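Local coordinates for luciferase-like enzymeAMP-CoA-ligase (Zophobas atratus, PDB 4W8O), which probably activates carboxylic acids as adenylates in the manner of an AMP-CoA ligase, being a luciferase-like member of the adenylate-forming ANL superfamily from a nonluminescent beetle, at residues E26-Y31 against E46-V51; I85-S90 against A95-L100; I109-S114 against T189-A194; T208-G213 against T237-S242. All blocks are in the same frame, centred on the assembly; numbering follows the deposited sequence.

Interaction 1 (E26-Y31 against E46-V51); sequences ECCEKY and ETYSSV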
loop_
_atom_site.group_PDB
_atom_site.type_symbol
_atom_site.label_atom_id
_atom_site.label_comp_id
_atom_site.label_asym_id
_atom_site.label_seq_id
_atom_site.Cartn_x
_atom_site.Cartn_y
_atom_site.Cartn_z
ATOM N N GLU A 26 15.390 11.245 -1.247
ATOM C CA GLU A 26 15.170 12.635 -0.830
ATOM C C GLU A 26 14.471 12.716 0.528
ATOM O O GLU A 26 14.846 13.536 1.371
ATOM C CB GLU A 26 14.345 13.377 -1.886
ATOM C CG GLU A 26 13.968 14.807 -1.519
ATOM C CD GLU A 26 12.923 15.409 -2.453
ATOM O OE1 GLU A 26 12.725 14.886 -3.574
ATOM O OE2 GLU A 26 12.295 16.417 -2.057
ATOM N N CYS A 27 13.458 11.868 0.736
ATOM C CA CYS A 27 12.752 11.826 2.013
ATOM C C CYS A 27 13.710 11.474 3.148
ATOM O O CYS A 27 13.685 12.107 4.197
ATOM C CB CYS A 27 11.589 10.831 1.965
ATOM S SG CYS A 27 10.185 11.404 0.988
ATOM N N CYS A 28 14.570 10.481 2.926
ATOM C CA CYS A 28 15.583 10.108 3.916
ATOM C C CYS A 28 16.486 11.288 4.304
ATOM O O CYS A 28 16.730 11.502 5.489
ATOM C CB CYS A 28 16.436 8.929 3.427
ATOM S SG CYS A 28 15.630 7.304 3.543
ATOM N N GLU A 29 16.974 12.046 3.319
ATOM C CA GLU A 29 17.841 13.202 3.589
ATOM C C GLU A 29 17.110 14.280 4.370
ATOM O O GLU A 29 17.652 14.867 5.305
ATOM C CB GLU A 29 18.377 13.807 2.286
ATOM C CG GLU A 29 19.401 12.924 1.602
ATOM C CD GLU A 29 19.908 13.464 0.268
ATOM O OE1 GLU A 29 19.103 14.037 -0.502
ATOM O OE2 GLU A 29 21.113 13.283 -0.020
ATOM N N LYS A 30 15.874 14.537 3.968
ATOM C CA LYS A 30 15.070 15.597 4.553
ATOM C C LYS A 30 14.744 15.305 6.015
ATOM O O LYS A 30 14.793 16.204 6.858
ATOM C CB LYS A 30 13.782 15.771 3.743
ATOM C CG LYS A 30 13.163 17.144 3.843
ATOM C CD LYS A 30 11.861 17.244 3.065
ATOM C CE LYS A 30 11.134 18.544 3.401
ATOM N NZ LYS A 30 9.662 18.470 3.162
ATOM N N TYR A 31 14.432 14.042 6.317
ATOM C CA TYR A 31 13.968 13.650 7.651
ATOM C C TYR A 31 14.942 12.733 8.380
ATOM O O TYR A 31 14.522 11.907 9.185
ATOM C CB TYR A 31 12.592 12.982 7.534
ATOM C CG TYR A 31 11.600 13.853 6.796
ATOM C CD1 TYR A 31 11.171 15.059 7.346
ATOM C CD2 TYR A 31 11.106 13.487 5.543
ATOM C CE1 TYR A 31 10.274 15.868 6.678
ATOM C CE2 TYR A 31 10.212 14.296 4.867
ATOM C CZ TYR A 31 9.800 15.482 5.440
ATOM O OH TYR A 31 8.909 16.291 4.783
ATOM N N GLU A 46 14.376 2.414 13.959
ATOM C CA GLU A 46 15.460 2.842 13.087
ATOM C C GLU A 46 15.150 4.208 12.488
ATOM O O GLU A 46 14.007 4.489 12.119
ATOM C CB GLU A 46 15.697 1.815 11.975
ATOM C CG GLU A 46 16.961 2.076 11.162
ATOM C CD GLU A 46 17.214 1.050 10.065
ATOM O OE1 GLU A 46 16.360 0.164 9.834
ATOM O OE2 GLU A 46 18.278 1.137 9.417
ATOM N N THR A 47 16.175 5.051 12.391
ATOM C CA THR A 47 16.016 6.391 11.851
ATOM C C THR A 47 16.086 6.383 10.332
ATOM O O THR A 47 16.558 5.417 9.727
ATOM C CB THR A 47 17.108 7.336 12.366
ATOM O OG1 THR A 47 18.391 6.826 11.996
ATOM C CG2 THR A 47 17.033 7.458 13.870
ATOM N N TYR A 48 15.616 7.474 9.727
ATOM C CA TYR A 48 15.725 7.671 8.280
ATOM C C TYR A 48 17.179 7.702 7.837
ATOM O O TYR A 48 17.521 7.179 6.775
ATOM C CB TYR A 48 15.024 8.957 7.841
ATOM C CG TYR A 48 13.529 8.810 7.700
ATOM C CD1 TYR A 48 12.969 8.270 6.543
ATOM C CD2 TYR A 48 12.670 9.199 8.723
ATOM C CE1 TYR A 48 11.597 8.125 6.409
ATOM C CE2 TYR A 48 11.298 9.056 8.598
ATOM C CZ TYR A 48 10.765 8.521 7.442
ATOM O OH TYR A 48 9.397 8.389 7.317
ATOM N N SER A 49 18.028 8.313 8.657
ATOM C CA SER A 49 19.462 8.328 8.413
ATOM C C SER A 49 20.032 6.916 8.283
ATOM O O SER A 49 20.757 6.611 7.339
ATOM C CB SER A 49 20.179 9.044 9.555
ATOM O OG SER A 49 21.570 8.907 9.392
ATOM N N SER A 50 19.714 6.071 9.256
ATOM C CA SER A 50 20.189 4.696 9.268
ATOM C C SER A 50 19.628 3.904 8.093
ATOM O O SER A 50 20.339 3.106 7.486
ATOM C CB SER A 50 19.810 4.014 10.584
ATOM O OG SER A 50 20.228 2.664 10.598
ATOM N N VAL A 51 18.357 4.120 7.776
ATOM C CA VAL A 51 17.743 3.464 6.628
ATOM C C VAL A 51 18.429 3.860 5.320
ATOM O O VAL A 51 18.638 3.007 4.439
ATOM C CB VAL A 51 16.239 3.764 6.553
ATOM C CG1 VAL A 51 15.669 3.412 5.181
ATOM C CG2 VAL A 51 15.508 2.996 7.644
#
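The ring of Tyr48 carries Tyr31 CB over one face and Cys28 SG at its edge. Tyr31 CB stands 4.0 Å from Tyr48 CD2; Cys28 SG lies near the ring plane, 88° off the normal and 5.5 Å from the centroid of the Tyr48 ring, its closest ring atom being CD1. The ring of Phe238 meets that of Tyr48 edge-to-face. The other flat group, the ring of Tyr31, leads away from the contact: Lys30 CB lies over the rim of one of its faces, and Lys30 NZ hydrogen-bonds to Tyr31 OH at 2.8 Å. Tyr48 is brought in by a first torsion of -81°, which sets CG anti to the carbonyl carbon and leaves Tyr48 CB 3.3 Å from Tyr31 O. The phenol end reaches on to Ser242 O, where its hydroxyl is hydrogen-bonded, so tyrosine suits a place where the ring is buried but its polar tip needs a partner. A leucine here would probably leave Ser242 O without this mate and Cys28 without an aromatic edge to pack on. Cysteine is small enough to fit between the helices, and Cys28 SG also touches Val51 CG1 at 4.2 Å. The helix that bears Tyr48 is held at its start by N-cap Thr47, whose OG1 accepts from Ser50 N at 3.1 Å. The arrangement is that of a capped helix emerging from the beta-hairpin 35-39/44-47 and packing, through a Cys sulfur-aromatic contact, on the end of helix 20-30.

Interaction 2 (I85-S90 against A95-L100); sequences IPLIAS and AKVVNL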
loop_
_atom_site.group_PDB
_atom_site.type_symbol
_atom_site.label_atom_id
_atom_site.label_comp_id
_atom_site.label_asym_id
_atom_site.label_seq_id
_atom_site.Cartn_x
_atom_site.Cartn_y
_atom_site.Cartn_z
ATOM N N ILE A 85 14.277 -2.689 3.269
ATOM C CA ILE A 85 15.593 -2.102 2.934
ATOM C C ILE A 85 16.036 -2.414 1.498
ATOM O O ILE A 85 16.422 -1.501 0.765
ATOM C CB ILE A 85 16.701 -2.530 3.936
ATOM C CG1 ILE A 85 16.340 -2.111 5.368
ATOM C CG2 ILE A 85 18.050 -1.944 3.539
ATOM C CD1 ILE A 85 16.007 -0.640 5.541
ATOM N N PRO A 86 15.981 -3.701 1.089
ATOM C CA PRO A 86 16.366 -4.030 -0.283
ATOM C C PRO A 86 15.343 -3.599 -1.349
ATOM O O PRO A 86 15.696 -3.477 -2.525
ATOM C CB PRO A 86 16.547 -5.555 -0.254
ATOM C CG PRO A 86 15.787 -6.034 0.931
ATOM C CD PRO A 86 15.625 -4.893 1.883
ATOM N N LEU A 87 14.097 -3.376 -0.940
ATOM C CA LEU A 87 13.086 -2.792 -1.817
ATOM C C LEU A 87 13.431 -1.336 -2.135
ATOM O O LEU A 87 13.418 -0.918 -3.305
ATOM C CB LEU A 87 11.701 -2.895 -1.165
ATOM C CG LEU A 87 10.529 -2.428 -2.027
ATOM C CD1 LEU A 87 9.316 -3.323 -1.809
ATOM C CD2 LEU A 87 10.161 -0.980 -1.762
ATOM N N ILE A 88 13.743 -0.578 -1.084
ATOM C CA ILE A 88 14.181 0.817 -1.206
ATOM C C ILE A 88 15.437 0.889 -2.060
ATOM O O ILE A 88 15.544 1.731 -2.951
ATOM C CB ILE A 88 14.474 1.424 0.190
ATOM C CG1 ILE A 88 13.173 1.611 0.980
ATOM C CG2 ILE A 88 15.208 2.754 0.077
ATOM C CD1 ILE A 88 13.372 1.658 2.479
ATOM N N ALA A 89 16.386 -0.005 -1.769
ATOM C CA ALA A 89 17.648 -0.087 -2.497
ATOM C C ALA A 89 17.418 -0.353 -3.987
ATOM O O ALA A 89 17.994 0.324 -4.853
ATOM C CB ALA A 89 18.518 -1.183 -1.888
ATOM N N SER A 90 16.565 -1.332 -4.279
ATOM C CA SER A 90 16.218 -1.678 -5.657
ATOM C C SER A 90 15.566 -0.499 -6.378
ATOM O O SER A 90 15.847 -0.240 -7.554
ATOM C CB SER A 90 15.280 -2.887 -5.675
ATOM O OG SER A 90 15.947 -4.052 -5.229
ATOM N N ALA A 95 14.864 -0.258 -10.529
ATOM C CA ALA A 95 14.347 -1.603 -10.792
ATOM C C ALA A 95 12.876 -1.705 -10.343
ATOM O O ALA A 95 12.409 -0.927 -9.496
ATOM C CB ALA A 95 15.202 -2.658 -10.097
ATOM N N LYS A 96 12.160 -2.652 -10.936
ATOM C CA LYS A 96 10.755 -2.886 -10.624
ATOM C C LYS A 96 10.696 -3.728 -9.355
ATOM O O LYS A 96 11.359 -4.766 -9.282
ATOM C CB LYS A 96 10.067 -3.641 -11.770
ATOM C CG LYS A 96 9.890 -2.841 -13.054
ATOM C CD LYS A 96 11.039 -2.976 -14.038
ATOM C CE LYS A 96 10.949 -1.929 -15.145
ATOM N NZ LYS A 96 11.440 -0.581 -14.721
ATOM N N VAL A 97 9.918 -3.296 -8.371
ATOM C CA VAL A 97 9.769 -4.052 -7.115
ATOM C C VAL A 97 8.369 -4.616 -6.963
ATOM O O VAL A 97 7.386 -3.969 -7.323
ATOM C CB VAL A 97 10.127 -3.230 -5.853
ATOM C CG1 VAL A 97 11.568 -2.763 -5.926
ATOM C CG2 VAL A 97 9.185 -2.041 -5.653
ATOM N N VAL A 98 8.298 -5.832 -6.427
ATOM C CA VAL A 98 7.038 -6.542 -6.263
ATOM C C VAL A 98 7.100 -7.478 -5.056
ATOM O O VAL A 98 8.110 -8.129 -4.812
ATOM C CB VAL A 98 6.653 -7.319 -7.550
ATOM C CG1 VAL A 98 7.693 -8.371 -7.908
ATOM C CG2 VAL A 98 5.278 -7.957 -7.398
ATOM N N ASN A 99 6.011 -7.543 -4.307
ATOM C CA ASN A 99 5.946 -8.383 -3.114
ATOM C C ASN A 99 5.001 -9.566 -3.278
ATOM O O ASN A 99 3.937 -9.445 -3.892
ATOM C CB ASN A 99 5.535 -7.531 -1.917
ATOM C CG ASN A 99 6.477 -6.365 -1.696
ATOM O OD1 ASN A 99 7.516 -6.523 -1.072
ATOM N ND2 ASN A 99 6.134 -5.187 -2.248
ATOM N N LEU A 100 5.409 -10.713 -2.736
ATOM C CA LEU A 100 4.565 -11.900 -2.673
ATOM C C LEU A 100 4.070 -12.120 -1.248
ATOM O O LEU A 100 4.731 -11.730 -0.293
ATOM C CB LEU A 100 5.341 -13.131 -3.116
ATOM C CG LEU A 100 6.055 -13.035 -4.456
ATOM C CD1 LEU A 100 6.797 -14.331 -4.707
ATOM C CD2 LEU A 100 5.099 -12.733 -5.599
#
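Within the beta-alpha-beta unit formed by strand 72-76, helix 85-92 and strand 96-99, Leu87 and Ser90 of the helix face Ala95, Val97 and Asn99 of the returning chain. The segment axes run nearly antiparallel, at 156° and 8.5 Å. Val97 sits between both helical residues. Its CG2 lies 3.9 Å from Leu87 CG, the two side chains crossing at about a right angle, while its CG1 approaches Ser90 CB at 3.7 Å. With CG anti to the backbone N (chi1 -175°), Leu87 extends toward the strand, and its CD1 reaches the Asn99 amide, 3.7 Å from ND2. A beta-branched valine suits this strand position because its two methyls serve two helical partners at once. The turn closes where Ala95 N donates to Ser90 O at 3.1 Å; the small Ala95 side chain, pointing at the helix, is consistent with so close an approach. Ser90 OG bends back to donate to Pro86 O at 2.8 Å, an acceptor that also takes Ser90 N. The buried hydroxyl is thus satisfied inside its own helix, and serine offers the strand its methylene. Cohesion here consequently rests on van der Waals contact, with a single backbone hydrogen bond fixing the connection.

Interaction 3 (I109-S114 against T189-A194); sequences IQHLLS and TGLPKA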
loop_
_atom_site.group_PDB
_atom_site.type_symbol
_atom_site.label_atom_id
_atom_site.label_comp_id
_atom_site.label_asym_id
_atom_site.label_seq_id
_atom_site.Cartn_x
_atom_site.Cartn_y
_atom_site.Cartn_z
ATOM N N ILE A 109 2.002 -19.071 -5.749
ATOM C CA ILE A 109 3.291 -18.385 -5.854
ATOM C C ILE A 109 3.923 -18.675 -7.213
ATOM O O ILE A 109 4.444 -17.763 -7.874
ATOM C CB ILE A 109 4.252 -18.778 -4.715
ATOM C CG1 ILE A 109 3.709 -18.310 -3.355
ATOM C CG2 ILE A 109 5.631 -18.196 -4.958
ATOM C CD1 ILE A 109 3.908 -16.838 -3.049
ATOM N N GLN A 110 3.860 -19.939 -7.634
ATOM C CA GLN A 110 4.355 -20.346 -8.951
ATOM C C GLN A 110 3.804 -19.488 -10.073
ATOM O O GLN A 110 4.537 -19.065 -10.965
ATOM C CB GLN A 110 3.965 -21.785 -9.265
ATOM C CG GLN A 110 4.877 -22.822 -8.674
ATOM C CD GLN A 110 4.518 -24.220 -9.127
ATOM O OE1 GLN A 110 4.007 -24.417 -10.230
ATOM N NE2 GLN A 110 4.789 -25.200 -8.282
ATOM N N HIS A 111 2.497 -19.289 -10.060
ATOM C CA HIS A 111 1.869 -18.456 -11.072
ATOM C C HIS A 111 2.384 -17.009 -11.010
ATOM O O HIS A 111 2.694 -16.418 -12.042
ATOM C CB HIS A 111 0.353 -18.476 -10.926
ATOM C CG HIS A 111 -0.340 -17.514 -11.836
ATOM N ND1 HIS A 111 -0.285 -17.622 -13.207
ATOM C CD2 HIS A 111 -1.088 -16.418 -11.574
ATOM C CE1 HIS A 111 -0.977 -16.638 -13.754
ATOM N NE2 HIS A 111 -1.479 -15.895 -12.783
ATOM N N LEU A 112 2.475 -16.456 -9.804
ATOM C CA LEU A 112 2.919 -15.075 -9.630
ATOM C C LEU A 112 4.343 -14.891 -10.129
ATOM O O LEU A 112 4.633 -13.930 -10.827
ATOM C CB LEU A 112 2.797 -14.632 -8.167
ATOM C CG LEU A 112 1.381 -14.665 -7.570
ATOM C CD1 LEU A 112 1.327 -13.949 -6.227
ATOM C CD2 LEU A 112 0.350 -14.091 -8.537
ATOM N N LEU A 113 5.224 -15.827 -9.788
ATOM C CA LEU A 113 6.599 -15.789 -10.282
ATOM C C LEU A 113 6.658 -15.870 -11.808
ATOM O O LEU A 113 7.482 -15.202 -12.443
ATOM C CB LEU A 113 7.436 -16.913 -9.654
ATOM C CG LEU A 113 7.794 -16.763 -8.173
ATOM C CD1 LEU A 113 8.428 -18.035 -7.620
ATOM C CD2 LEU A 113 8.719 -15.577 -7.966
ATOM N N SER A 114 5.778 -16.678 -12.393
ATOM C CA SER A 114 5.751 -16.846 -13.841
ATOM C C SER A 114 5.297 -15.558 -14.529
ATOM O O SER A 114 5.690 -15.291 -15.658
ATOM C CB SER A 114 4.856 -18.029 -14.236
ATOM O OG SER A 114 3.472 -17.681 -14.187
ATOM N N THR A 189 -13.141 -13.442 -12.128
ATOM C CA THR A 189 -12.793 -14.636 -12.893
ATOM C C THR A 189 -11.401 -14.463 -13.507
ATOM O O THR A 189 -10.900 -13.350 -13.609
ATOM C CB THR A 189 -13.855 -14.953 -13.970
ATOM O OG1 THR A 189 -13.523 -16.183 -14.621
ATOM C CG2 THR A 189 -13.954 -13.846 -15.006
ATOM N N GLY A 190 -10.772 -15.573 -13.885
ATOM C CA GLY A 190 -9.413 -15.555 -14.431
ATOM C C GLY A 190 -8.336 -15.451 -13.359
ATOM O O GLY A 190 -8.596 -15.017 -12.234
ATOM N N LEU A 191 -7.116 -15.834 -13.720
ATOM C CA LEU A 191 -5.988 -15.823 -12.790
ATOM C C LEU A 191 -5.399 -14.423 -12.648
ATOM O O LEU A 191 -5.612 -13.576 -13.512
ATOM C CB LEU A 191 -4.896 -16.769 -13.274
ATOM C CG LEU A 191 -5.325 -18.217 -13.485
ATOM C CD1 LEU A 191 -4.216 -18.966 -14.200
ATOM C CD2 LEU A 191 -5.694 -18.905 -12.179
ATOM N N PRO A 192 -4.640 -14.178 -11.563
ATOM C CA PRO A 192 -4.024 -12.868 -11.393
ATOM C C PRO A 192 -3.149 -12.414 -12.561
ATOM O O PRO A 192 -2.615 -13.231 -13.315
ATOM C CB PRO A 192 -3.186 -13.040 -10.125
ATOM C CG PRO A 192 -3.923 -14.088 -9.350
ATOM C CD PRO A 192 -4.438 -15.033 -10.377
ATOM N N LYS A 193 -3.040 -11.095 -12.699
ATOM C CA LYS A 193 -2.141 -10.458 -13.649
ATOM C C LYS A 193 -1.342 -9.418 -12.892
ATOM O O LYS A 193 -1.743 -8.997 -11.806
ATOM C CB LYS A 193 -2.935 -9.810 -14.772
ATOM C CG LYS A 193 -3.796 -10.804 -15.544
ATOM C CD LYS A 193 -5.252 -10.367 -15.581
ATOM C CE LYS A 193 -6.191 -11.524 -15.851
ATOM N NZ LYS A 193 -5.714 -12.307 -17.016
ATOM N N ALA A 194 -0.204 -9.025 -13.457
ATOM C CA ALA A 194 0.699 -8.109 -12.785
ATOM C C ALA A 194 0.330 -6.669 -13.132
ATOM O O ALA A 194 0.602 -6.189 -14.228
ATOM C CB ALA A 194 2.145 -8.402 -13.149
#
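His111 NE2 donates to Pro192 O at 2.9 Å, with an N-H...O angle of 161° and the acceptor only 12° out of the imidazole plane. Leu191 and Pro192 flank this bond: Leu191 CB lies 3.6 Å from His111 NE2, Leu191 CD1 stands over the rim of one ring face, and Pro192 CD meets His111 CD2 at 3.8 Å. Next to the histidine, Leu112 adds a hydrophobic touch, its CD2 4.0 Å from Pro192 CB. Histidine suits the place because it can reach across from the helix with a flat ring that can be packed against and one directed N-H. The segment it grips, Thr-Gly-Leu-Pro-Lys-Ala, belongs to the Ser/Thr/Gly-rich signature loop of adenylate-forming enzymes, which in relatives acts like a P-loop toward the phosphates of ATP; a similar role is probable here. The imidazole gets there because its CG is anti to the backbone N (chi1 173°), which turns it toward the loop. Ser114 OG, a turn further on, donates to the backbone carbonyl, His111 O, at 2.6 Å. On the loop side, Lys193 N is bound by Ser185 OG, tying the end of the loop back to its beginning. Helix 106-116 is itself backed by helix 128-138, where Leu113 packs on Ser134 and Leu135.

Interaction 4 (T208-G213 against T237-S242); sequences TSFYCG and TFLDGS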
loop_
_atom_site.group_PDB
_atom_site.type_symbol
_atom_site.label_atom_id
_atom_site.label_comp_id
_atom_site.label_asym_id
_atom_site.label_seq_id
_atom_site.Cartn_x
_atom_site.Cartn_y
_atom_site.Cartn_z
ATOM N N THR A 208 -1.846 11.579 -3.402
ATOM C CA THR A 208 -3.294 11.705 -3.263
ATOM C C THR A 208 -3.734 11.313 -1.852
ATOM O O THR A 208 -4.575 11.987 -1.255
ATOM C CB THR A 208 -4.041 10.848 -4.311
ATOM O OG1 THR A 208 -3.768 11.363 -5.623
ATOM C CG2 THR A 208 -5.554 10.836 -4.068
ATOM N N SER A 209 -3.152 10.246 -1.312
ATOM C CA SER A 209 -3.464 9.822 0.055
ATOM C C SER A 209 -3.070 10.890 1.103
ATOM O O SER A 209 -3.767 11.074 2.103
ATOM C CB SER A 209 -2.847 8.439 0.372
ATOM O OG SER A 209 -1.450 8.487 0.626
ATOM N N PHE A 210 -1.975 11.606 0.859
ATOM C CA PHE A 210 -1.578 12.716 1.721
ATOM C C PHE A 210 -2.620 13.844 1.727
ATOM O O PHE A 210 -2.981 14.350 2.790
ATOM C CB PHE A 210 -0.210 13.263 1.303
ATOM C CG PHE A 210 0.204 14.498 2.051
ATOM C CD1 PHE A 210 0.710 14.408 3.337
ATOM C CD2 PHE A 210 0.085 15.754 1.469
ATOM C CE1 PHE A 210 1.086 15.544 4.035
ATOM C CE2 PHE A 210 0.462 16.897 2.157
ATOM C CZ PHE A 210 0.968 16.790 3.442
ATOM N N TYR A 211 -3.115 14.224 0.548
ATOM C CA TYR A 211 -4.132 15.281 0.455
ATOM C C TYR A 211 -5.536 14.847 0.890
ATOM O O TYR A 211 -6.434 15.680 0.980
ATOM C CB TYR A 211 -4.145 15.919 -0.939
ATOM C CG TYR A 211 -2.933 16.795 -1.129
ATOM C CD1 TYR A 211 -2.820 18.006 -0.449
ATOM C CD2 TYR A 211 -1.877 16.390 -1.935
ATOM C CE1 TYR A 211 -1.698 18.806 -0.593
ATOM C CE2 TYR A 211 -0.750 17.180 -2.088
ATOM C CZ TYR A 211 -0.667 18.385 -1.413
ATOM O OH TYR A 211 0.446 19.166 -1.552
ATOM N N CYS A 212 -5.726 13.561 1.171
ATOM C CA CYS A 212 -6.964 13.104 1.812
ATOM C C CYS A 212 -7.062 13.668 3.224
ATOM O O CYS A 212 -8.152 13.761 3.781
ATOM C CB CYS A 212 -7.057 11.579 1.838
ATOM S SG CYS A 212 -7.441 10.856 0.228
ATOM N N GLY A 213 -5.912 14.023 3.797
ATOM C CA GLY A 213 -5.860 14.860 4.989
ATOM C C GLY A 213 -5.767 14.141 6.318
ATOM O O GLY A 213 -5.668 14.790 7.357
ATOM N N THR A 237 4.338 7.569 4.736
ATOM C CA THR A 237 5.084 7.966 5.934
ATOM C C THR A 237 6.426 8.608 5.574
ATOM O O THR A 237 6.868 9.547 6.245
ATOM C CB THR A 237 5.313 6.800 6.924
ATOM O OG1 THR A 237 6.024 5.740 6.284
ATOM C CG2 THR A 237 3.984 6.281 7.476
ATOM N N PHE A 238 7.075 8.101 4.528
ATOM C CA PHE A 238 8.293 8.730 4.013
ATOM C C PHE A 238 8.019 10.180 3.603
ATOM O O PHE A 238 8.818 11.066 3.890
ATOM C CB PHE A 238 8.849 7.959 2.814
ATOM C CG PHE A 238 9.860 6.911 3.175
ATOM C CD1 PHE A 238 9.476 5.743 3.827
ATOM C CD2 PHE A 238 11.197 7.076 2.838
ATOM C CE1 PHE A 238 10.407 4.772 4.151
ATOM C CE2 PHE A 238 12.134 6.108 3.160
ATOM C CZ PHE A 238 11.741 4.956 3.818
ATOM N N LEU A 239 6.868 10.405 2.970
ATOM C CA LEU A 239 6.552 11.678 2.329
ATOM C C LEU A 239 6.723 12.885 3.243
ATOM O O LEU A 239 7.209 13.916 2.791
ATOM C CB LEU A 239 5.127 11.650 1.756
ATOM C CG LEU A 239 4.670 12.893 0.975
ATOM C CD1 LEU A 239 3.753 12.495 -0.173
ATOM C CD2 LEU A 239 3.974 13.906 1.869
ATOM N N ASP A 240 6.323 12.761 4.510
ATOM C CA ASP A 240 6.430 13.861 5.482
ATOM C C ASP A 240 7.194 13.475 6.757
ATOM O O ASP A 240 7.018 14.098 7.819
ATOM C CB ASP A 240 5.035 14.402 5.838
ATOM C CG ASP A 240 4.213 13.433 6.665
ATOM O OD1 ASP A 240 4.659 12.305 6.940
ATOM O OD2 ASP A 240 3.099 13.813 7.057
ATOM N N GLY A 241 8.037 12.449 6.645
ATOM C CA GLY A 241 8.915 12.050 7.728
ATOM C C GLY A 241 8.194 11.508 8.942
ATOM O O GLY A 241 8.683 11.634 10.059
ATOM N N SER A 242 7.035 10.899 8.723
ATOM C CA SER A 242 6.302 10.241 9.789
ATOM C C SER A 242 6.916 8.882 10.107
ATOM O O SER A 242 7.860 8.444 9.450
ATOM C CB SER A 242 4.851 10.060 9.374
ATOM O OG SER A 242 4.248 11.310 9.100
#
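Leu239 lays its CD2 methyl over one face of the Phe210 ring, a CH-pi contact 3.9 Å from the centroid and 23° off the normal. The methyl's closest ring atom is Phe210 CD1 at 3.6 Å, and the two side chains cross at about a right angle. Asp240 comes instead to the ring edge: its OD2 lies 4.0 Å from Phe210 CE1, carboxylate and ring planes 87° apart. The same oxygen makes a salt bridge with Arg236, which also touches Phe210. Both Phe210 (chi1 174°) and Leu239 place CG opposite their backbone N, which stretches each toward the other helix. Phenylalanine suits the site by offering a broad face to a methyl and an edge whose C-H groups, probably slightly positive, can tolerate a carboxylate oxygen. Cutting Phe210 back to an alanine would probably leave the Leu239 methyl without a face to rest on and a gap beside it. Just after Leu239 and Asp240 the helix ends in a Schellman motif, Ser242 N bonding to Thr237 O at 2.8 Å, with Gly241 as C-prime. The contact joins the last turns of helices 199-211 and 228-239; Leu239 also packs on Phe23 of helix 20-30, and Cys212 on strand 328-332.

In the fold
Interaction 2 joins the set together: it touches interactions 1, 3 and 4, whereas interaction 3 has no contact with 1 or 4, its nearest atoms about 24 and 20 Å from theirs. Interaction 1 meets interaction 2 through Val51 CG1, 4.0 Å from Ile88 CD1, and that same Ile88 CD1 reaches Phe238 CZ of interaction 4 at 3.9 Å. Interactions 1 and 4, centres about 15 Å apart, also touch where Tyr31 CE2 approaches Gly241 N. Leu100 carries interaction 2 on to Leu112 of interaction 3. The pocket holding the polyether ligand draws on Ser186 beside the loop of interaction 3, and on Ile228, Thr229 and Ala232 of the helix that ends in interaction 4.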